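Local coordinates for arylsulfatase (Pseudoalteromonas sp. MB47, PDB 7AJ0), which hydrolyses sulfate esters of the algal polysaccharide fucoidan, probably as an exo-acting enzyme, and assembles as a hexamer, at residues 50-55 / 314-320; 252-257 / 308-314; 429-434 / 495-500; 464-468 / 478-482. All coordinates share one frame; numbering follows the deposited sequence.

In the fold
From the N terminus, strand 53-59 is the first to enter the large mixed sheet, and contact 1 closes a long loop when strand 318-324 comes to lie beside it. Within that loop, contact 2 packs helix 240-258 against the end of helix 290-311, and the two contacts share Gln-314 and touch through Leu-309 on Ile-320. Contact 3 opens only after contact 1 has closed, laying helix 489-505 over strand 428-434 of the smaller antiparallel sheet. Contact 4 falls inside its span and fastens the loop 478-482 to that sheet's last strand, 466-469. Contacts 2 and 4 sit on opposite sides of the chain's centre, their centres about 50 Å apart.

Contact 1. Residues 50-55 / 314-320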
loop_
_atom_site.group_PDB
_atom_site.type_symbol
_atom_site.label_atom_id
_atom_site.label_comp_id
_atom_site.label_asym_id
_atom_site.label_seq_id
_atom_site.Cartn_x
_atom_site.Cartn_y
_atom_site.Cartn_z
ATOM N N ARG A 50 25.963 35.005 43.895
ATOM C CA ARG A 50 26.438 33.656 43.609
ATOM C C ARG A 50 25.939 33.236 42.234
ATOM O O ARG A 50 25.092 33.898 41.627
ATOM C CB ARG A 50 25.990 32.660 44.685
ATOM C CG ARG A 50 24.481 32.475 44.823
ATOM C CD ARG A 50 24.185 31.381 45.843
ATOM N NE ARG A 50 22.767 31.050 45.949
ATOM C CZ ARG A 50 21.955 31.499 46.905
ATOM N NH1 ARG A 50 22.404 32.314 47.852
ATOM N NH2 ARG A 50 20.684 31.125 46.910
ATOM N N LYS A 51 26.484 32.119 41.748
ATOM C CA LYS A 51 26.142 31.626 40.424
ATOM C C LYS A 51 24.663 31.254 40.356
ATOM O O LYS A 51 24.031 30.981 41.379
ATOM C CB LYS A 51 27.005 30.417 40.073
ATOM C CG LYS A 51 28.471 30.745 39.843
ATOM C CD LYS A 51 29.304 29.477 39.726
ATOM C CE LYS A 51 30.780 29.788 39.529
ATOM N NZ LYS A 51 31.623 28.566 39.660
ATOM N N PRO A 52 24.091 31.237 39.155
ATOM C CA PRO A 52 22.656 30.967 39.026
ATOM C C PRO A 52 22.308 29.499 39.203
ATOM O O PRO A 52 23.123 28.603 38.974
ATOM C CB PRO A 52 22.336 31.433 37.598
ATOM C CG PRO A 52 23.622 31.265 36.861
ATOM C CD PRO A 52 24.712 31.576 37.858
ATOM N N ASN A 53 21.067 29.272 39.630
ATOM C CA ASN A 53 20.504 27.935 39.666
ATOM C C ASN A 53 19.992 27.555 38.279
ATOM O O ASN A 53 19.671 28.411 37.451
ATOM C CB ASN A 53 19.348 27.844 40.663
ATOM C CG ASN A 53 19.637 28.556 41.966
ATOM O OD1 ASN A 53 20.634 28.282 42.634
ATOM N ND2 ASN A 53 18.756 29.477 42.339
ATOM N N VAL A 54 19.913 26.253 38.034
ATOM C CA VAL A 54 19.294 25.722 36.829
ATOM C C VAL A 54 18.267 24.683 37.250
ATOM O O VAL A 54 18.563 23.811 38.074
ATOM C CB VAL A 54 20.323 25.103 35.864
ATOM C CG1 VAL A 54 19.615 24.545 34.636
ATOM C CG2 VAL A 54 21.367 26.132 35.461
ATOM N N LEU A 55 17.063 24.788 36.702
ATOM C CA LEU A 55 16.012 23.803 36.893
ATOM C C LEU A 55 15.617 23.283 35.520
ATOM O O LEU A 55 15.124 24.048 34.685
ATOM C CB LEU A 55 14.805 24.409 37.613
ATOM C CG LEU A 55 13.585 23.501 37.767
ATOM C CD1 LEU A 55 13.889 22.314 38.665
ATOM C CD2 LEU A 55 12.401 24.299 38.302
ATOM N N GLN A 314 14.077 33.223 44.475
ATOM C CA GLN A 314 15.141 32.697 43.629
ATOM C C GLN A 314 14.777 32.655 42.149
ATOM O O GLN A 314 15.515 32.051 41.362
ATOM C CB GLN A 314 15.533 31.287 44.094
ATOM C CG GLN A 314 16.253 31.249 45.425
ATOM C CD GLN A 314 17.637 31.866 45.355
ATOM O OE1 GLN A 314 18.426 31.558 44.459
ATOM N NE2 GLN A 314 17.939 32.745 46.303
ATOM N N LEU A 315 13.668 33.277 41.740
ATOM C CA LEU A 315 13.294 33.225 40.330
ATOM C C LEU A 315 14.268 34.027 39.472
ATOM O O LEU A 315 14.599 33.622 38.352
ATOM C CB LEU A 315 11.872 33.738 40.128
ATOM C CG LEU A 315 10.755 32.702 40.001
ATOM C CD1 LEU A 315 9.452 33.397 39.613
ATOM C CD2 LEU A 315 11.089 31.609 38.996
ATOM N N GLU A 316 14.738 35.169 39.979
ATOM C CA GLU A 316 15.645 36.001 39.200
ATOM C C GLU A 316 16.996 35.336 38.979
ATOM O O GLU A 316 17.734 35.746 38.077
ATOM C CB GLU A 316 15.849 37.353 39.890
ATOM C CG GLU A 316 14.664 38.301 39.769
ATOM C CD GLU A 316 13.535 37.971 40.731
ATOM O OE1 GLU A 316 13.781 37.252 41.724
ATOM O OE2 GLU A 316 12.400 38.440 40.492
ATOM N N ASN A 317 17.336 34.327 39.779
ATOM C CA ASN A 317 18.642 33.683 39.710
ATOM C C ASN A 317 18.534 32.226 39.278
ATOM O O ASN A 317 19.459 31.441 39.514
ATOM C CB ASN A 317 19.346 33.784 41.064
ATOM C CG ASN A 317 20.846 33.612 40.957
ATOM O OD1 ASN A 317 21.467 34.043 39.983
ATOM N ND2 ASN A 317 21.440 32.978 41.960
ATOM N N THR A 318 17.425 31.847 38.648
ATOM C CA THR A 318 17.176 30.462 38.275
ATOM C C THR A 318 16.780 30.396 36.809
ATOM O O THR A 318 15.769 30.981 36.407
ATOM C CB THR A 318 16.079 29.841 39.147
ATOM O OG1 THR A 318 16.451 29.930 40.527
ATOM C CG2 THR A 318 15.867 28.382 38.773
ATOM N N LEU A 319 17.581 29.692 36.016
ATOM C CA LEU A 319 17.208 29.354 34.650
ATOM C C LEU A 319 16.302 28.129 34.683
ATOM O O LEU A 319 16.687 27.083 35.216
ATOM C CB LEU A 319 18.455 29.092 33.815
ATOM C CG LEU A 319 18.263 28.486 32.425
ATOM C CD1 LEU A 319 17.398 29.383 31.552
ATOM C CD2 LEU A 319 19.622 28.233 31.782
ATOM N N ILE A 320 15.094 28.261 34.137
ATOM C CA ILE A 320 14.139 27.162 34.060
ATOM C C ILE A 320 14.058 26.710 32.609
ATOM O O ILE A 320 13.736 27.507 31.718
ATOM C CB ILE A 320 12.753 27.561 34.586
ATOM C CG1 ILE A 320 12.850 28.031 36.037
ATOM C CG2 ILE A 320 11.785 26.385 34.475
ATOM C CD1 ILE A 320 11.513 28.409 36.656
HETATM O O HOH W 1 23.894 34.761 39.089
#
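Asn-53 to Leu-55 and Thr-318 to Ile-320 run as parallel neighbouring strands, 19° apart in direction, joined by backbone bonds from Asn-53 N to Asn-317 O (2.7 Å), Leu-319 N to Asn-53 O (2.8 Å) and Leu-55 N to Leu-319 O (2.8 Å). Asn-53 and Thr-318 share one face of the sheet. With CG beside its own backbone N (chi1 -43°), Asn-53 turns ND2 across to the other strand and uses both hydrogens: one runs almost straight to Thr-318 OG1 at 3.0 Å, the other reaches a lone pair of Gln-314 OE1, also at 3.0 Å. OD1 of Asn-53 takes the N-H of Phe-262 on the strand at the other side. This is the parallel core of the alkaline-phosphatase-like sulfatase fold, and both strands lead directly to calcium ligands, Asp-60 and Asp-61 after one, Asp-325 and Asn-326 after the other. A leucine in place of Asn-53 would probably leave Phe-262 N and Gln-314 OE1 without their present mates. Ahead of the strands, Asn-317 ND2 makes a weak bond to Lys-51 O, while a water donates to both Asn-317 OD1 and Arg-50 O. The Arg-50 guanidinium lies nearly parallel to the Gln-314 amide, 8° between planes, yet NH2 and NE2, 3.2 Å apart, are both donors.

Contact 2. Residues 252-257 / 308-314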
loop_
_atom_site.group_PDB
_atom_site.type_symbol
_atom_site.label_atom_id
_atom_site.label_comp_id
_atom_site.label_asym_id
_atom_site.label_seq_id
_atom_site.Cartn_x
_atom_site.Cartn_y
_atom_site.Cartn_z
ATOM N N ILE A 252 15.182 21.883 46.831
ATOM C CA ILE A 252 15.346 23.309 46.559
ATOM C C ILE A 252 15.368 24.098 47.861
ATOM O O ILE A 252 16.209 24.986 48.050
ATOM C CB ILE A 252 14.238 23.798 45.608
ATOM C CG1 ILE A 252 14.521 23.303 44.187
ATOM C CG2 ILE A 252 14.126 25.316 45.642
ATOM C CD1 ILE A 252 13.344 23.403 43.249
ATOM N N ASN A 253 14.450 23.788 48.781
ATOM C CA ASN A 253 14.448 24.467 50.072
ATOM C C ASN A 253 15.787 24.309 50.779
ATOM O O ASN A 253 16.322 25.272 51.341
ATOM C CB ASN A 253 13.322 23.928 50.955
ATOM C CG ASN A 253 11.963 24.462 50.557
ATOM O OD1 ASN A 253 11.860 25.505 49.917
ATOM N ND2 ASN A 253 10.911 23.750 50.939
ATOM N N GLN A 254 16.349 23.098 50.757
ATOM C CA GLN A 254 17.588 22.843 51.482
ATOM C C GLN A 254 18.763 23.582 50.854
ATOM O O GLN A 254 19.635 24.090 51.569
ATOM C CB GLN A 254 17.854 21.339 51.528
ATOM C CG GLN A 254 19.062 20.942 52.350
ATOM C CD GLN A 254 19.204 19.436 52.478
ATOM O OE1 GLN A 254 18.377 18.678 51.970
ATOM N NE2 GLN A 254 20.254 18.996 53.161
ATOM N N ALA A 255 18.804 23.662 49.522
ATOM C CA ALA A 255 19.909 24.353 48.864
ATOM C C ALA A 255 19.801 25.863 49.037
ATOM O O ALA A 255 20.813 26.545 49.240
ATOM C CB ALA A 255 19.947 23.988 47.380
ATOM N N VAL A 256 18.588 26.408 48.957
ATOM C CA VAL A 256 18.423 27.850 49.100
ATOM C C VAL A 256 18.699 28.277 50.537
ATOM O O VAL A 256 19.244 29.357 50.787
ATOM C CB VAL A 256 17.021 28.283 48.640
ATOM C CG1 VAL A 256 16.806 29.764 48.918
ATOM C CG2 VAL A 256 16.828 27.975 47.159
ATOM N N ASP A 257 18.324 27.435 51.507
ATOM C CA ASP A 257 18.569 27.769 52.908
ATOM C C ASP A 257 20.052 27.699 53.254
ATOM O O ASP A 257 20.510 28.402 54.162
ATOM C CB ASP A 257 17.764 26.842 53.820
ATOM C CG ASP A 257 16.268 27.104 53.750
ATOM O OD1 ASP A 257 15.863 28.099 53.111
ATOM O OD2 ASP A 257 15.494 26.314 54.333
ATOM N N LEU A 308 7.269 27.820 44.184
ATOM C CA LEU A 308 8.243 27.644 45.255
ATOM C C LEU A 308 9.448 28.555 45.046
ATOM O O LEU A 308 9.913 29.213 45.983
ATOM C CB LEU A 308 8.673 26.179 45.329
ATOM C CG LEU A 308 9.857 25.862 46.244
ATOM C CD1 LEU A 308 9.548 26.248 47.683
ATOM C CD2 LEU A 308 10.225 24.385 46.138
ATOM N N LEU A 309 9.969 28.605 43.817
ATOM C CA LEU A 309 11.106 29.477 43.534
ATOM C C LEU A 309 10.755 30.939 43.788
ATOM O O LEU A 309 11.579 31.705 44.302
ATOM C CB LEU A 309 11.566 29.281 42.090
ATOM C CG LEU A 309 12.150 27.909 41.759
ATOM C CD1 LEU A 309 12.299 27.743 40.255
ATOM C CD2 LEU A 309 13.491 27.711 42.446
ATOM N N LYS A 310 9.535 31.343 43.430
ATOM C CA LYS A 310 9.099 32.713 43.686
ATOM C C LYS A 310 9.034 32.997 45.179
ATOM O O LYS A 310 9.483 34.053 45.639
ATOM C CB LYS A 310 7.739 32.943 43.029
ATOM C CG LYS A 310 7.214 34.364 43.102
ATOM C CD LYS A 310 6.041 34.537 42.139
ATOM C CE LYS A 310 5.442 35.931 42.208
ATOM N NZ LYS A 310 4.323 36.012 43.186
ATOM N N GLU A 311 8.488 32.057 45.957
ATOM C CA GLU A 311 8.347 32.265 47.393
ATOM C C GLU A 311 9.700 32.335 48.088
ATOM O O GLU A 311 9.831 33.004 49.119
ATOM C CB GLU A 311 7.494 31.144 47.996
ATOM C CG GLU A 311 7.115 31.349 49.456
ATOM C CD GLU A 311 8.068 30.666 50.423
ATOM O OE1 GLU A 311 8.771 29.718 50.010
ATOM O OE2 GLU A 311 8.108 31.076 51.604
ATOM N N LYS A 312 10.711 31.664 47.543
ATOM C CA LYS A 312 12.059 31.700 48.090
ATOM C C LYS A 312 12.897 32.839 47.526
ATOM O O LYS A 312 14.072 32.962 47.888
ATOM C CB LYS A 312 12.764 30.366 47.824
ATOM C CG LYS A 312 12.121 29.185 48.532
ATOM C CD LYS A 312 12.961 28.720 49.712
ATOM C CE LYS A 312 12.084 28.307 50.884
ATOM N NZ LYS A 312 12.878 27.640 51.954
ATOM N N GLY A 313 12.333 33.666 46.650
ATOM C CA GLY A 313 13.078 34.767 46.076
ATOM C C GLY A 313 14.213 34.355 45.169
ATOM O O GLY A 313 15.216 35.071 45.082
ATOM N N GLN A 314 14.077 33.223 44.475
ATOM C CA GLN A 314 15.141 32.697 43.629
ATOM C C GLN A 314 14.777 32.655 42.149
ATOM O O GLN A 314 15.515 32.051 41.362
ATOM C CB GLN A 314 15.533 31.287 44.094
ATOM C CG GLN A 314 16.253 31.249 45.425
ATOM C CD GLN A 314 17.637 31.866 45.355
ATOM O OE1 GLN A 314 18.426 31.558 44.459
ATOM N NE2 GLN A 314 17.939 32.745 46.303
#
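Ile-252 sets its CG2 methyl between two leucines of the facing helix, 4.0 Å from Leu-308 CD2 and 4.0 Å from Leu-309 CD2. This is the close-packed side: the Ile-252 and Leu-308 side chains lie alongside each other, pointing contrary ways, Leu-309 cuts across the isoleucine, and behind them lies the main sheet, with Ile-252 resting on Leu-264 and Leu-309 on Phe-262. One turn further along, Val-256 holds both methyls against the aliphatic part of Gln-314, CG2 standing 3.7 Å from Gln-314 CG, while the amide of that glutamine is turned to Asn-53. Gln-314 gets there through the Schellman motif that ends helix 290-311: Gly-313 takes a positive phi of 67°, and Gln-314 N bonds back to Leu-309 O. The two helices thus cover one face of the sulfatase sheet side by side. Toward solvent the contact is carried by Lys-312. Its chain is bent at chi2 (-106°) and chi3, passes CD by Val-256 CG1 at 4.1 Å, and crosses Asn-253 so that NZ lies 3.1 Å from Asn-253 OD1. Lys-312 NZ makes a salt bridge to Asp-257 OD1 at 3.2 Å, in which the hydrogen bond is weak. With methyls against methyls inside and a single ion pair with a weak hydrogen bond at the solvent edge, cohesion here probably comes mostly from the apolar side.

Contact 3. Residues 429-434 / 495-500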
loop_
_atom_site.group_PDB
_atom_site.type_symbol
_atom_site.label_atom_id
_atom_site.label_comp_id
_atom_site.label_asym_id
_atom_site.label_seq_id
_atom_site.Cartn_x
_atom_site.Cartn_y
_atom_site.Cartn_z
ATOM N N PHE A 429 23.590 6.125 11.897
ATOM C CA PHE A 429 23.419 7.522 11.515
ATOM C C PHE A 429 22.378 7.601 10.405
ATOM O O PHE A 429 22.570 7.026 9.328
ATOM C CB PHE A 429 24.744 8.120 11.055
ATOM C CG PHE A 429 24.627 9.528 10.547
ATOM C CD1 PHE A 429 24.546 10.590 11.429
ATOM C CD2 PHE A 429 24.597 9.789 9.190
ATOM C CE1 PHE A 429 24.438 11.885 10.968
ATOM C CE2 PHE A 429 24.491 11.083 8.722
ATOM C CZ PHE A 429 24.412 12.132 9.612
ATOM N N THR A 430 21.282 8.314 10.659
ATOM C CA THR A 430 20.144 8.302 9.752
ATOM C C THR A 430 19.863 9.637 9.085
ATOM O O THR A 430 19.438 9.652 7.928
ATOM C CB THR A 430 18.876 7.855 10.496
ATOM O OG1 THR A 430 18.579 8.782 11.549
ATOM C CG2 THR A 430 19.066 6.467 11.094
ATOM N N ALA A 431 20.087 10.756 9.765
ATOM C CA ALA A 431 19.698 12.036 9.196
ATOM C C ALA A 431 20.418 13.166 9.908
ATOM O O ALA A 431 20.989 12.987 10.985
ATOM C CB ALA A 431 18.178 12.239 9.283
ATOM N N LEU A 432 20.387 14.336 9.274
ATOM C CA LEU A 432 20.851 15.576 9.876
ATOM C C LEU A 432 19.905 16.690 9.455
ATOM O O LEU A 432 19.159 16.563 8.481
ATOM C CB LEU A 432 22.291 15.909 9.468
ATOM C CG LEU A 432 22.577 16.169 7.989
ATOM C CD1 LEU A 432 22.283 17.606 7.587
ATOM C CD2 LEU A 432 24.027 15.809 7.671
ATOM N N ARG A 433 19.933 17.785 10.213
ATOM C CA ARG A 433 19.224 18.998 9.842
ATOM C C ARG A 433 20.218 20.147 9.744
ATOM O O ARG A 433 21.060 20.328 10.628
ATOM C CB ARG A 433 18.122 19.373 10.833
ATOM C CG ARG A 433 17.455 20.690 10.445
ATOM C CD ARG A 433 16.272 21.055 11.311
ATOM N NE ARG A 433 15.843 22.423 11.029
ATOM C CZ ARG A 433 14.797 23.017 11.589
ATOM N NH1 ARG A 433 14.053 22.362 12.466
ATOM N NH2 ARG A 433 14.494 24.267 11.269
ATOM N N TRP A 434 20.090 20.934 8.680
ATOM C CA TRP A 434 20.954 22.083 8.429
ATOM C C TRP A 434 20.076 23.190 7.874
ATOM O O TRP A 434 19.375 22.988 6.877
ATOM C CB TRP A 434 22.078 21.714 7.466
ATOM C CG TRP A 434 22.825 22.884 6.933
ATOM C CD1 TRP A 434 23.367 23.906 7.651
ATOM C CD2 TRP A 434 23.127 23.150 5.561
ATOM N NE1 TRP A 434 23.980 24.799 6.810
ATOM C CE2 TRP A 434 23.849 24.358 5.521
ATOM C CE3 TRP A 434 22.855 22.487 4.362
ATOM C CZ2 TRP A 434 24.303 24.916 4.330
ATOM C CZ3 TRP A 434 23.305 23.042 3.181
ATOM C CH2 TRP A 434 24.022 24.245 3.173
ATOM N N PHE A 495 28.833 17.738 5.682
ATOM C CA PHE A 495 28.539 17.702 7.111
ATOM C C PHE A 495 28.468 16.264 7.620
ATOM O O PHE A 495 28.969 15.959 8.707
ATOM C CB PHE A 495 27.228 18.434 7.403
ATOM C CG PHE A 495 27.353 19.937 7.437
ATOM C CD1 PHE A 495 28.438 20.554 8.039
ATOM C CD2 PHE A 495 26.369 20.735 6.872
ATOM C CE1 PHE A 495 28.542 21.931 8.069
ATOM C CE2 PHE A 495 26.467 22.112 6.901
ATOM C CZ PHE A 495 27.555 22.711 7.502
ATOM N N MET A 496 27.843 15.367 6.851
ATOM C CA MET A 496 27.801 13.966 7.256
ATOM C C MET A 496 29.208 13.393 7.371
ATOM O O MET A 496 29.569 12.798 8.393
ATOM C CB MET A 496 26.982 13.142 6.262
ATOM C CG MET A 496 27.269 11.644 6.345
ATOM S SD MET A 496 26.263 10.639 5.239
ATOM C CE MET A 496 26.854 11.181 3.637
ATOM N N LYS A 497 30.010 13.548 6.315
ATOM C CA LYS A 497 31.346 12.963 6.301
ATOM C C LYS A 497 32.172 13.457 7.480
ATOM O O LYS A 497 32.807 12.665 8.185
ATOM C CB LYS A 497 32.044 13.294 4.981
ATOM C CG LYS A 497 31.339 12.757 3.745
ATOM C CD LYS A 497 31.549 11.260 3.584
ATOM C CE LYS A 497 30.923 10.746 2.290
ATOM N NZ LYS A 497 31.497 11.408 1.082
ATOM N N ALA A 498 32.171 14.772 7.713
ATOM C CA ALA A 498 32.948 15.323 8.817
ATOM C C ALA A 498 32.459 14.780 10.153
ATOM O O ALA A 498 33.266 14.442 11.029
ATOM C CB ALA A 498 32.877 16.850 8.796
ATOM N N HIS A 499 31.141 14.684 10.325
ATOM C CA HIS A 499 30.590 14.164 11.571
ATOM C C HIS A 499 31.068 12.741 11.826
ATOM O O HIS A 499 31.473 12.399 12.943
ATOM C CB HIS A 499 29.065 14.215 11.523
ATOM C CG HIS A 499 28.408 13.732 12.777
ATOM N ND1 HIS A 499 28.476 14.426 13.966
ATOM C CD2 HIS A 499 27.672 12.624 13.029
ATOM C CE1 HIS A 499 27.809 13.768 14.895
ATOM N NE2 HIS A 499 27.313 12.670 14.353
ATOM N N ILE A 500 31.018 11.893 10.797
ATOM C CA ILE A 500 31.502 10.526 10.945
ATOM C C ILE A 500 33.006 10.520 11.196
ATOM O O ILE A 500 33.519 9.656 11.916
ATOM C CB ILE A 500 31.136 9.692 9.702
ATOM C CG1 ILE A 500 29.617 9.544 9.567
ATOM C CG2 ILE A 500 31.801 8.322 9.757
ATOM C CD1 ILE A 500 28.955 8.779 10.694
#
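Phe-429 and Trp-434 both place CG anti to the backbone N (chi1 176° and 168°), which sends their rings from the strand to the overlying helix, where Met-496, His-499 and Phe-495 meet them. The layout is a helix laid across a four-stranded antiparallel sheet, 489-505 over strand 428-434. A classic beta bulge, in which Thr-430 and Ala-431 both face Met-423, shifts the alternation by one residue, and Phe-429 therefore points to the helix along with Leu-432 and Trp-434. At one end is a T-shaped pair: the edge of Phe-495 meets the face of Trp-434 with planes at 69°, and Phe-495 CE2 hangs over the five-membered ring, 3.7 Å from Trp-434 CD1. Phe-14 makes a further edge-to-face pair with the same indole. In the middle Leu-432 sends CD2 up to the helix backbone, 3.9 Å from Met-496 N, and against Phe-495 CB at 4.1 Å. The other end centres on Phe-429. Met-496 lays its extended stem by that ring, CG 3.7 Å from Phe-429 CE2, and SD, 3.9 Å from the same CE2, makes an oblique Met-aromatic contact. His-499 approaches the same ring obliquely, its CD2 3.9 Å from Phe-429 CE1. The imidazole is fixed from the neighbouring strand, NE2 accepting the indole N-H of Trp-424 and the ring stacking on Tyr-422. Ile-500 finishes the row, its CD1 methyl 4.3 Å from Phe-429 CB.

Contact 4. Residues 464-468 / 478-482; sequences APWVF and ASTGH
Ser-479 turns its hydroxyl to the backbone of Val-467, binding the returning loop 478-482 to the last strand of the four-stranded antiparallel sheet. Trp-466 and Phe-468 spend backbone bonds on strand 437-440, while both polar backbone atoms of Val-467 look outward to the loop. Its N-H goes to Ser-479 OG (3.1 Å, 151° at the hydrogen), and its O accepts Thr-480 N at 3.2 Å, nearly in line with the carbonyl. With OG anti to the serine's own N (chi1 164°), the hydroxyl also receives a weak bond from Gly-481 N at 3.2 Å, and it donates to Asp-454 O of a second subunit. That subunit's Ser-456 O takes the indole N-H of Trp-466, and Arg-450 of a third subunit binds Ala-478 O, so the contact belongs to the hexamer interface. Phe-468 covers the serine: CB of Ser-479 stands 4.1 Å from the ring centroid in an off-centre CH-pi contact, and CE2 of Phe-468 comes 3.4 Å from Ser-479 N. Putting an alanine at Phe-468 would probably open a gap beside Ser-479 and leave its CB without the ring it packs on. On the far side, Val-467 CB rests 3.4 Å from Gly-481 O.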
loop_
_atom_site.group_PDB
_atom_site.type_symbol
_atom_site.label_atom_id
_atom_site.label_comp_id
_atom_site.label_asym_id
_atom_site.label_seq_id
_atom_site.Cartn_x
_atom_site.Cartn_y
_atom_site.Cartn_z
ATOM N N ALA A 464 19.449 9.211 -4.121
ATOM C CA ALA A 464 19.632 10.494 -3.462
ATOM C C ALA A 464 19.086 10.454 -2.042
ATOM O O ALA A 464 18.036 9.848 -1.798
ATOM C CB ALA A 464 18.927 11.617 -4.244
ATOM N N PRO A 465 19.774 11.080 -1.087
ATOM C CA PRO A 465 19.182 11.242 0.246
ATOM C C PRO A 465 17.859 11.983 0.155
ATOM O O PRO A 465 17.675 12.871 -0.680
ATOM C CB PRO A 465 20.231 12.057 1.010
ATOM C CG PRO A 465 21.508 11.795 0.300
ATOM C CD PRO A 465 21.146 11.623 -1.150
ATOM N N TRP A 466 16.925 11.603 1.022
ATOM C CA TRP A 466 15.647 12.297 1.078
ATOM C C TRP A 466 15.846 13.678 1.690
ATOM O O TRP A 466 16.614 13.847 2.640
ATOM C CB TRP A 466 14.633 11.505 1.898
ATOM C CG TRP A 466 14.238 10.196 1.290
ATOM C CD1 TRP A 466 14.927 9.482 0.355
ATOM C CD2 TRP A 466 13.053 9.446 1.573
ATOM N NE1 TRP A 466 14.247 8.331 0.043
ATOM C CE2 TRP A 466 13.092 8.285 0.776
ATOM C CE3 TRP A 466 11.962 9.643 2.423
ATOM C CZ2 TRP A 466 12.085 7.325 0.805
ATOM C CZ3 TRP A 466 10.961 8.689 2.451
ATOM C CH2 TRP A 466 11.029 7.544 1.646
ATOM N N VAL A 467 15.152 14.670 1.137
ATOM C CA VAL A 467 15.263 16.048 1.597
ATOM C C VAL A 467 13.867 16.627 1.758
ATOM O O VAL A 467 13.035 16.523 0.849
ATOM C CB VAL A 467 16.095 16.914 0.633
ATOM C CG1 VAL A 467 16.128 18.352 1.123
ATOM C CG2 VAL A 467 17.505 16.359 0.499
ATOM N N PHE A 468 13.614 17.225 2.918
ATOM C CA PHE A 468 12.389 17.959 3.193
ATOM C C PHE A 468 12.761 19.370 3.627
ATOM O O PHE A 468 13.549 19.543 4.563
ATOM C CB PHE A 468 11.565 17.294 4.303
ATOM C CG PHE A 468 11.203 15.865 4.027
ATOM C CD1 PHE A 468 12.060 14.838 4.386
ATOM C CD2 PHE A 468 9.997 15.547 3.427
ATOM C CE1 PHE A 468 11.726 13.521 4.139
ATOM C CE2 PHE A 468 9.656 14.232 3.179
ATOM C CZ PHE A 468 10.522 13.217 3.535
ATOM N N ALA A 478 6.242 14.107 1.610
ATOM C CA ALA A 478 6.824 13.579 0.382
ATOM C C ALA A 478 8.142 14.286 0.099
ATOM O O ALA A 478 8.187 15.517 0.016
ATOM C CB ALA A 478 5.861 13.740 -0.802
ATOM N N SER A 479 9.203 13.501 -0.064
ATOM C CA SER A 479 10.537 14.051 -0.246
ATOM C C SER A 479 10.727 14.588 -1.656
ATOM O O SER A 479 10.238 14.011 -2.630
ATOM C CB SER A 479 11.588 12.978 0.044
ATOM O OG SER A 479 12.855 13.362 -0.457
ATOM N N THR A 480 11.448 15.710 -1.756
ATOM C CA THR A 480 11.844 16.277 -3.037
ATOM C C THR A 480 13.323 16.077 -3.339
ATOM O O THR A 480 13.765 16.424 -4.440
ATOM C CB THR A 480 11.519 17.777 -3.085
ATOM O OG1 THR A 480 12.176 18.447 -2.002
ATOM C CG2 THR A 480 10.014 18.000 -2.984
ATOM N N GLY A 481 14.090 15.540 -2.394
ATOM C CA GLY A 481 15.479 15.204 -2.661
ATOM C C GLY A 481 16.262 16.360 -3.242
ATOM O O GLY A 481 16.252 17.481 -2.717
ATOM N N HIS A 482 16.951 16.083 -4.350
ATOM C CA HIS A 482 17.849 17.039 -4.978
ATOM C C HIS A 482 17.132 18.103 -5.797
ATOM O O HIS A 482 17.792 19.028 -6.285
ATOM C CB HIS A 482 18.822 16.294 -5.899
ATOM C CG HIS A 482 18.251 15.997 -7.254
ATOM N ND1 HIS A 482 17.124 15.222 -7.434
ATOM C CD2 HIS A 482 18.640 16.388 -8.491
ATOM C CE1 HIS A 482 16.848 15.144 -8.724
ATOM N NE2 HIS A 482 17.753 15.841 -9.387
#